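Local coordinates for probable intron-encoded endonuclease 1 (Wickerhamomyces canadensis, PDB 6X1J) that cleaves DNA at a specific target as a LAGLIDADG homing endonuclease, driving homing of the intron in the mitochondrial 21S rRNA gene, at a contact of chain A with DNA. Residues are numbered along the deposited sequence; one frame, centred on the assembly and turned at random.

A contact of chain A with DNA. Residues 47, 147-149, 166, 168. With nucleotides of chain B; nucleotides of chain C.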
ATOM      1  N   ASP A  47      -1.904   2.540  -1.899  1.00 25.22           N
ATOM      2  CA  ASP A  47      -1.521   3.334  -3.094  1.00 24.59           C
ATOM      3  C   ASP A  47      -1.036   2.461  -4.275  1.00 28.61           C
ATOM      4  O   ASP A  47      -0.820   3.014  -5.387  1.00 27.18           O
ATOM      5  CB  ASP A  47      -0.439   4.321  -2.663  1.00 26.65           C
ATOM      6  CG  ASP A  47      -0.986   5.453  -1.798  1.00 26.56           C
ATOM      7  OD1 ASP A  47      -2.177   5.801  -1.946  1.00 25.45           O
ATOM      8  OD2 ASP A  47      -0.253   5.910  -0.933  1.00 24.11           O
ATOM      9  N   ASP A 147       0.025   4.894   3.334  1.00 25.64           N
ATOM     10  CA  ASP A 147      -0.574   5.092   1.990  1.00 25.68           C
ATOM     11  C   ASP A 147      -1.794   6.006   2.122  1.00 30.09           C
ATOM     12  O   ASP A 147      -1.727   7.177   1.630  1.00 27.24           O
ATOM     13  CB  ASP A 147      -0.876   3.743   1.355  1.00 25.30           C
ATOM     14  CG  ASP A 147       0.349   2.999   0.843  1.00 26.95           C
ATOM     15  OD1 ASP A 147       1.481   3.508   1.042  1.00 30.03           O
ATOM     16  OD2 ASP A 147       0.166   1.931   0.211  1.00 25.09           O
ATOM     17  N   ASP A 148      -2.828   5.539   2.830  1.00 30.10           N
ATOM     18  CA  ASP A 148      -4.215   6.088   2.757  1.00 29.38           C
ATOM     19  C   ASP A 148      -4.646   6.737   4.080  1.00 26.54           C
ATOM     20  O   ASP A 148      -5.822   7.138   4.209  1.00 25.90           O
ATOM     21  CB  ASP A 148      -5.141   4.959   2.290  1.00 28.62           C
ATOM     22  CG  ASP A 148      -5.239   4.936   0.780  1.00 27.21           C
ATOM     23  OD1 ASP A 148      -4.280   5.377   0.138  1.00 33.17           O
ATOM     24  OD2 ASP A 148      -6.276   4.503   0.252  1.00 28.42           O
ATOM     25  N   GLY A 149      -3.723   6.836   5.023  1.00 25.89           N
ATOM     26  CA  GLY A 149      -3.968   7.305   6.387  1.00 27.24           C
ATOM     27  C   GLY A 149      -4.079   8.823   6.396  1.00 29.77           C
ATOM     28  O   GLY A 149      -3.625   9.448   5.451  1.00 28.65           O
ATOM     29  N   HIS A 166      -8.591   6.384   4.380  1.00 26.20           N
ATOM     30  CA  HIS A 166      -9.362   6.873   3.210  1.00 25.53           C
ATOM     31  C   HIS A 166      -9.688   5.703   2.284  1.00 29.51           C
ATOM     32  O   HIS A 166      -8.948   5.469   1.299  1.00 30.20           O
ATOM     33  CB  HIS A 166      -8.626   8.059   2.591  1.00 28.21           C
ATOM     34  CG  HIS A 166      -8.658   9.263   3.481  1.00 28.12           C
ATOM     35  ND1 HIS A 166      -9.771  10.064   3.571  1.00 32.67           N
ATOM     36  CD2 HIS A 166      -7.763   9.765   4.354  1.00 29.49           C
ATOM     37  CE1 HIS A 166      -9.557  11.035   4.439  1.00 34.27           C
ATOM     38  NE2 HIS A 166      -8.326  10.869   4.940  1.00 31.93           N
ATOM     39  N   GLN A 168     -12.363   5.439   0.266  1.00 29.54           N
ATOM     40  CA  GLN A 168     -13.436   5.952  -0.623  1.00 32.47           C
ATOM     41  C   GLN A 168     -13.678   4.976  -1.777  1.00 33.23           C
ATOM     42  O   GLN A 168     -14.851   4.809  -2.141  1.00 39.48           O
ATOM     43  CB  GLN A 168     -13.158   7.370  -1.142  1.00 32.52           C
ATOM     44  CG  GLN A 168     -13.406   8.459  -0.097  1.00 33.14           C
ATOM     45  CD  GLN A 168     -12.202   8.692   0.772  1.00 31.39           C
ATOM     46  OE1 GLN A 168     -11.422   7.764   0.989  1.00 28.82           O
ATOM     47  NE2 GLN A 168     -12.015   9.939   1.205  1.00 26.23           N
TER
ATOM     48  P    DC B  15      -5.069   6.214  -4.211  1.00 30.27           P
ATOM     49  OP1  DC B  15      -6.362   6.912  -4.392  1.00 32.64           O
ATOM     50  OP2  DC B  15      -4.732   5.424  -2.965  1.00 31.97           O
ATOM     51  O5'  DC B  15      -5.103   5.302  -5.480  1.00 32.89           O
ATOM     52  C5'  DC B  15      -4.317   4.155  -5.750  1.00 31.49           C
ATOM     53  C4'  DC B  15      -4.951   3.752  -7.058  1.00 32.99           C
ATOM     54  O4'  DC B  15      -4.751   4.786  -8.049  1.00 34.01           O
ATOM     55  C3'  DC B  15      -4.671   2.397  -7.722  1.00 32.80           C
ATOM     56  O3'  DC B  15      -6.009   1.868  -7.663  1.00 40.02           O
ATOM     57  C2'  DC B  15      -3.946   2.798  -8.997  1.00 32.43           C
ATOM     58  C1'  DC B  15      -4.511   4.190  -9.308  1.00 32.07           C
ATOM     59  N1   DC B  15      -3.616   5.085 -10.066  1.00 31.62           N
ATOM     60  C2   DC B  15      -4.102   5.742 -11.208  1.00 29.71           C
ATOM     61  O2   DC B  15      -5.279   5.560 -11.553  1.00 29.17           O
ATOM     62  N3   DC B  15      -3.269   6.536 -11.916  1.00 28.25           N
ATOM     63  C4   DC B  15      -2.015   6.726 -11.498  1.00 28.24           C
ATOM     64  N4   DC B  15      -1.230   7.516 -12.222  1.00 31.51           N
ATOM     65  C5   DC B  15      -1.505   6.094 -10.324  1.00 27.56           C
ATOM     66  C6   DC B  15      -2.320   5.266  -9.665  1.00 28.70           C
TER
ATOM     67  P    DA C  15     -14.410   9.713  -8.647  1.00 42.77           P
ATOM     68  OP1  DA C  15     -14.648   8.680  -9.653  1.00 43.24           O
ATOM     69  OP2  DA C  15     -15.460  10.678  -8.272  1.00 45.97           O
ATOM     70  O5'  DA C  15     -13.925   8.910  -7.363  1.00 43.54           O
ATOM     71  C5'  DA C  15     -12.948   7.858  -7.536  1.00 37.67           C
ATOM     72  C4'  DA C  15     -11.956   7.832  -6.396  1.00 37.25           C
ATOM     73  O4'  DA C  15     -11.111   9.001  -6.466  1.00 35.85           O
ATOM     74  C3'  DA C  15     -12.566   7.853  -4.999  1.00 38.53           C
ATOM     75  O3'  DA C  15     -11.897   7.035  -4.008  1.00 43.49           O
ATOM     76  C2'  DA C  15     -12.576   9.334  -4.651  1.00 39.81           C
ATOM     77  C1'  DA C  15     -11.350   9.875  -5.356  1.00 40.04           C
ATOM     78  N9   DA C  15     -11.478  11.202  -5.930  1.00 41.18           N
ATOM     79  C8   DA C  15     -12.578  11.867  -6.422  1.00 40.00           C
ATOM     80  N7   DA C  15     -12.283  12.977  -7.050  1.00 40.83           N
ATOM     81  C5   DA C  15     -10.894  13.011  -7.030  1.00 44.23           C
ATOM     82  C6   DA C  15      -9.959  13.904  -7.584  1.00 46.09           C
ATOM     83  N6   DA C  15     -10.298  15.002  -8.253  1.00 51.75           N
ATOM     84  N1   DA C  15      -8.647  13.632  -7.409  1.00 43.85           N
ATOM     85  C2   DA C  15      -8.305  12.526  -6.732  1.00 42.16           C
ATOM     86  N3   DA C  15      -9.090  11.610  -6.163  1.00 41.88           N
ATOM     87  C4   DA C  15     -10.387  11.914  -6.357  1.00 41.41           C
ATOM     88  P    DT C  16     -10.282   6.891  -3.873  1.00 36.54           P
ATOM     89  OP1  DT C  16      -9.630   7.625  -4.941  1.00 41.77           O
ATOM     90  OP2  DT C  16      -9.953   5.456  -3.725  1.00 45.80           O
ATOM     91  O5'  DT C  16      -9.951   7.344  -2.391  1.00 47.93           O
ATOM     92  C5'  DT C  16      -9.712   8.698  -2.020  1.00 41.25           C
ATOM     93  C4'  DT C  16      -8.263   9.082  -2.226  1.00 36.02           C
ATOM     94  O4'  DT C  16      -8.260  10.255  -3.063  1.00 32.11           O
ATOM     95  C3'  DT C  16      -7.591   9.542  -0.950  1.00 35.82           C
ATOM     96  O3'  DT C  16      -6.184   9.559  -1.080  1.00 33.00           O
ATOM     97  C2'  DT C  16      -8.045  10.979  -0.847  1.00 39.73           C
ATOM     98  C1'  DT C  16      -8.015  11.422  -2.282  1.00 35.50           C
ATOM     99  N1   DT C  16      -9.008  12.399  -2.693  1.00 37.73           N
ATOM    100  C2   DT C  16      -8.562  13.479  -3.413  1.00 41.54           C
ATOM    101  O2   DT C  16      -7.377  13.734  -3.566  1.00 38.31           O
ATOM    102  N3   DT C  16      -9.556  14.271  -3.927  1.00 43.32           N
ATOM    103  C4   DT C  16     -10.919  14.083  -3.805  1.00 40.10           C
ATOM    104  O4   DT C  16     -11.692  14.880  -4.327  1.00 38.39           O
ATOM    105  C5   DT C  16     -11.314  12.893  -3.091  1.00 39.17           C
ATOM    106  C7   DT C  16     -12.771  12.590  -2.931  1.00 37.98           C
ATOM    107  C6   DT C  16     -10.351  12.103  -2.604  1.00 37.30           C
ATOM    108  P    DC C  17      -5.338   8.432  -0.406  1.00 39.65           P
ATOM    109  OP1  DC C  17      -4.419   7.930  -1.453  1.00 42.45           O
ATOM    110  OP2  DC C  17      -6.277   7.463   0.229  1.00 38.70           O
ATOM    111  O5'  DC C  17      -4.440   9.172   0.688  1.00 30.77           O
ATOM    112  C5'  DC C  17      -4.911   9.836   1.899  1.00 31.75           C
ATOM    113  C4'  DC C  17      -4.538  11.304   1.853  1.00 33.26           C
ATOM    114  O4'  DC C  17      -5.491  12.070   1.062  1.00 30.85           O
ATOM    115  C3'  DC C  17      -4.371  12.055   3.176  1.00 33.56           C
ATOM    116  O3'  DC C  17      -3.106  12.762   3.117  1.00 34.44           O
ATOM    117  C2'  DC C  17      -5.596  12.950   3.213  1.00 28.57           C
ATOM    118  C1'  DC C  17      -5.882  13.241   1.760  1.00 28.69           C
ATOM    119  N1   DC C  17      -7.308  13.525   1.431  1.00 27.85           N
ATOM    120  C2   DC C  17      -7.640  14.578   0.557  1.00 28.50           C
ATOM    121  O2   DC C  17      -6.736  15.290   0.089  1.00 30.67           O
ATOM    122  N3   DC C  17      -8.939  14.792   0.246  1.00 27.95           N
ATOM    123  C4   DC C  17      -9.883  13.986   0.732  1.00 31.14           C
ATOM    124  N4   DC C  17     -11.154  14.248   0.418  1.00 29.64           N
ATOM    125  C5   DC C  17      -9.571  12.899   1.599  1.00 32.44           C
ATOM    126  C6   DC C  17      -8.281  12.693   1.899  1.00 29.40           C
TER
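Asp47 and Asp148 bring their carboxylates up to phosphates of both DNA strands. OD1 of Asp47 lies 2.8 Å from OP2 of DC15 of chain B. OD1 of Asp148 faces both phosphates, 3.0 Å from OP1 of DC17 of chain C and 3.1 Å from OP2 of DC15 of chain B. Carboxylate and phosphodiester oxygens can only accept, so these approaches are not hydrogen bonds; they make sense with cations bridging the oxygens, which fits the potassium sites formed by Gly46 with Asp148 and by Asp47 with Asp147. The phosphorus atoms of DC15 of chain B and DC17 of chain C are 4.4 Å apart, a spacing that would be costly without such screening. Behind them, the backbone N of Asp47 donates a nearly straight hydrogen bond of 3.0 Å to OD2 of Asp147, entering well above that carboxylate plane and tying the two acidic segments together.

The aromatic contact is made by His166, edge-to-face and not parallel. CG anti to the carbonyl carbon (chi1 -69°) points the imidazole out to DC17 of chain C, where one ring face meets the C5–C6 edge of the base. The ring planes of His166 and DC17 stand at 75°, with CE1 of His166 3.3 Å from C6 of DC17, which lies toward the imidazole's rim. Rotation of the imidazole is restrained by Gln168, whose NE2 amide group donates to ND1 of His166 at 3.3 Å (156° at H), nearly in the plane of both groups. The bent Gln168 chain also lays its amide carbon CD 3.7 Å from C5' of DT16 of chain C. An alanine in place of His166 would probably leave the cytosine edge without its aromatic face and the Gln168 amide free to turn.

This is the LAGLIDADG active site: Asp47 and Asp148, the conserved metal-binding acids, gather cations at the probable scissile phosphates of both strands, while His166 and Gln168 brace the neighbouring DNA backbone and cytosine.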